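PDB 5K3J: acyl-coenzyme A oxidase acox-1.2 from Caenorhabditis elegans, which uses FAD and molecular oxygen to desaturate the CoA-linked five-carbon omega side chain of ascaroside pheromones, the first step of their peroxisomal beta-oxidation. Local coordinates for residues E72-I77 with G108-L113. Sequence-based numbering, arbitrary orientation.
Sequences EGTRKI and GHPFAL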
loop_
_atom_site.group_PDB
_atom_site.type_symbol
_atom_site.label_atom_id
_atom_site.label_comp_id
_atom_site.label_asym_id
_atom_site.label_seq_id
_atom_site.Cartn_x
_atom_site.Cartn_y
_atom_site.Cartn_z
ATOM N N GLU A 72 3.078 -23.806 9.517
ATOM C CA GLU A 72 1.913 -23.534 10.350
ATOM C C GLU A 72 0.604 -23.613 9.573
ATOM O O GLU A 72 -0.415 -24.055 10.105
ATOM C CB GLU A 72 2.055 -22.160 11.012
ATOM C CG GLU A 72 0.824 -21.657 11.746
ATOM C CD GLU A 72 0.485 -22.442 13.008
ATOM O OE1 GLU A 72 1.147 -23.457 13.314
ATOM O OE2 GLU A 72 -0.462 -22.026 13.706
ATOM N N GLY A 73 0.631 -23.182 8.318
ATOM C CA GLY A 73 -0.523 -23.320 7.452
ATOM C C GLY A 73 -0.799 -24.789 7.192
ATOM O O GLY A 73 -1.946 -25.202 7.059
ATOM N N THR A 74 0.269 -25.577 7.134
ATOM C CA THR A 74 0.170 -27.015 6.893
ATOM C C THR A 74 -0.243 -27.762 8.163
ATOM O O THR A 74 -1.040 -28.708 8.108
ATOM C CB THR A 74 1.504 -27.582 6.371
ATOM O OG1 THR A 74 1.730 -27.114 5.038
ATOM C CG2 THR A 74 1.484 -29.095 6.363
ATOM N N ARG A 75 0.305 -27.336 9.302
ATOM C CA ARG A 75 -0.090 -27.887 10.594
ATOM C C ARG A 75 -1.588 -27.682 10.805
ATOM O O ARG A 75 -2.321 -28.635 11.074
ATOM C CB ARG A 75 0.690 -27.238 11.744
ATOM C CG ARG A 75 0.306 -27.778 13.125
ATOM C CD ARG A 75 0.929 -26.974 14.254
ATOM N NE ARG A 75 0.191 -25.746 14.529
ATOM C CZ ARG A 75 -0.885 -25.688 15.304
ATOM N NH1 ARG A 75 -1.359 -26.788 15.874
ATOM N NH2 ARG A 75 -1.491 -24.530 15.511
ATOM N N LYS A 76 -2.038 -26.439 10.646
ATOM C CA LYS A 76 -3.403 -26.066 10.983
ATOM C C LYS A 76 -4.423 -26.643 10.000
ATOM O O LYS A 76 -5.548 -26.944 10.388
ATOM C CB LYS A 76 -3.526 -24.545 11.044
ATOM C CG LYS A 76 -4.601 -24.059 12.006
ATOM C CD LYS A 76 -4.105 -24.056 13.447
ATOM C CE LYS A 76 -3.453 -22.738 13.828
ATOM N NZ LYS A 76 -4.456 -21.648 13.801
ATOM N N ILE A 77 -4.032 -26.814 8.737
ATOM C CA ILE A 77 -4.960 -27.313 7.715
ATOM C C ILE A 77 -5.177 -28.824 7.839
ATOM O O ILE A 77 -6.240 -29.340 7.479
ATOM C CB ILE A 77 -4.470 -26.981 6.278
ATOM C CG1 ILE A 77 -5.634 -26.994 5.285
ATOM C CG2 ILE A 77 -3.375 -27.934 5.837
ATOM C CD1 ILE A 77 -6.759 -26.050 5.661
ATOM N N GLY A 108 -2.288 -18.054 3.744
ATOM C CA GLY A 108 -2.126 -19.179 2.840
ATOM C C GLY A 108 -2.048 -20.537 3.508
ATOM O O GLY A 108 -1.628 -20.657 4.659
ATOM N N HIS A 109 -2.456 -21.562 2.763
ATOM C CA HIS A 109 -2.431 -22.942 3.233
ATOM C C HIS A 109 -2.440 -23.877 2.019
ATOM O O HIS A 109 -2.816 -23.459 0.922
ATOM C CB HIS A 109 -3.620 -23.216 4.156
ATOM C CG HIS A 109 -4.952 -23.018 3.502
ATOM N ND1 HIS A 109 -5.647 -24.048 2.904
ATOM C CD2 HIS A 109 -5.716 -21.911 3.350
ATOM C CE1 HIS A 109 -6.783 -23.582 2.416
ATOM N NE2 HIS A 109 -6.849 -22.289 2.672
ATOM N N PRO A 110 -2.016 -25.140 2.204
ATOM C CA PRO A 110 -1.899 -26.090 1.089
ATOM C C PRO A 110 -3.151 -26.255 0.218
ATOM O O PRO A 110 -3.029 -26.735 -0.907
ATOM C CB PRO A 110 -1.573 -27.407 1.801
ATOM C CG PRO A 110 -0.840 -26.990 3.008
ATOM C CD PRO A 110 -1.488 -25.712 3.457
ATOM N N PHE A 111 -4.318 -25.855 0.716
ATOM C CA PHE A 111 -5.576 -26.120 0.018
ATOM C C PHE A 111 -6.303 -24.880 -0.497
ATOM O O PHE A 111 -7.457 -24.972 -0.919
ATOM C CB PHE A 111 -6.524 -26.903 0.931
ATOM C CG PHE A 111 -6.212 -28.366 1.018
ATOM C CD1 PHE A 111 -6.470 -29.211 -0.045
ATOM C CD2 PHE A 111 -5.675 -28.898 2.176
ATOM C CE1 PHE A 111 -6.184 -30.563 0.049
ATOM C CE2 PHE A 111 -5.390 -30.240 2.275
ATOM C CZ PHE A 111 -5.645 -31.076 1.206
ATOM N N ALA A 112 -5.636 -23.731 -0.461
ATOM C CA ALA A 112 -6.257 -22.467 -0.853
ATOM C C ALA A 112 -6.814 -22.517 -2.269
ATOM O O ALA A 112 -8.028 -22.475 -2.470
ATOM C CB ALA A 112 -5.259 -21.325 -0.724
ATOM N N LEU A 113 -5.920 -22.611 -3.247
ATOM C CA LEU A 113 -6.311 -22.645 -4.650
ATOM C C LEU A 113 -6.941 -23.985 -5.017
ATOM O O LEU A 113 -7.603 -24.114 -6.048
ATOM C CB LEU A 113 -5.105 -22.363 -5.546
ATOM C CG LEU A 113 -4.726 -20.894 -5.766
ATOM C CD1 LEU A 113 -5.892 -20.130 -6.355
ATOM C CD2 LEU A 113 -4.247 -20.226 -4.485
#
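Van der Waals contact joins the helical segment 72-77 to segment 108-113, a turn that runs into helix 112-125, and Ile77 makes the largest contribution. With CG1 anti to its backbone N (chi1 -158°), Ile77 spreads its branches over three consecutive residues. Ile77 CD1 reaches the His109 ring, 3.6 Å from His109 ND1, the two side chains crossing at roughly a right angle. Ile77 CG1 meets the edge of the Phe111 ring at Phe111 CD2, also 3.6 Å away, while the other branch, Ile77 CG2, lies 3.8 Å from Pro110 CD.

One turn of helix earlier, Gly73 lets the backbones close in, its CA 4.6 Å from His109 CA. With no side chain between them, Gly73 CA comes within 4.0 Å of Gly108 O. Gly73 O accepts the helical bond from Ile77 N and still has Pro110 CD beside it at 3.7 Å. Thr74 OG1 touches Pro110 CG, but its hydrogen-bond partner is Val70 O, within its own helix.

Charged groups stay on the far flank of the helix. Arg75 holds Glu72 side-on, Arg75 NE to Glu72 OE1 (2.8 Å, nearly straight) and NH2 to OE2, while Lys76 forms a salt bridge with Asp57. Across the dimer interface, Leu652 and Met655 of the second subunit pack on Pro110 and Phe111.

His109 to Ala112 form a type I beta turn, closed by Ala112 N to His109 O, with Phe111 as N-cap of helix 112-125. Within the N-terminal acyl-CoA oxidase domain, helix 66-82 thus packs against the turn that starts the helix whose Ala112 touches the ascaroside-CoA and whose Leu113 touches FAD.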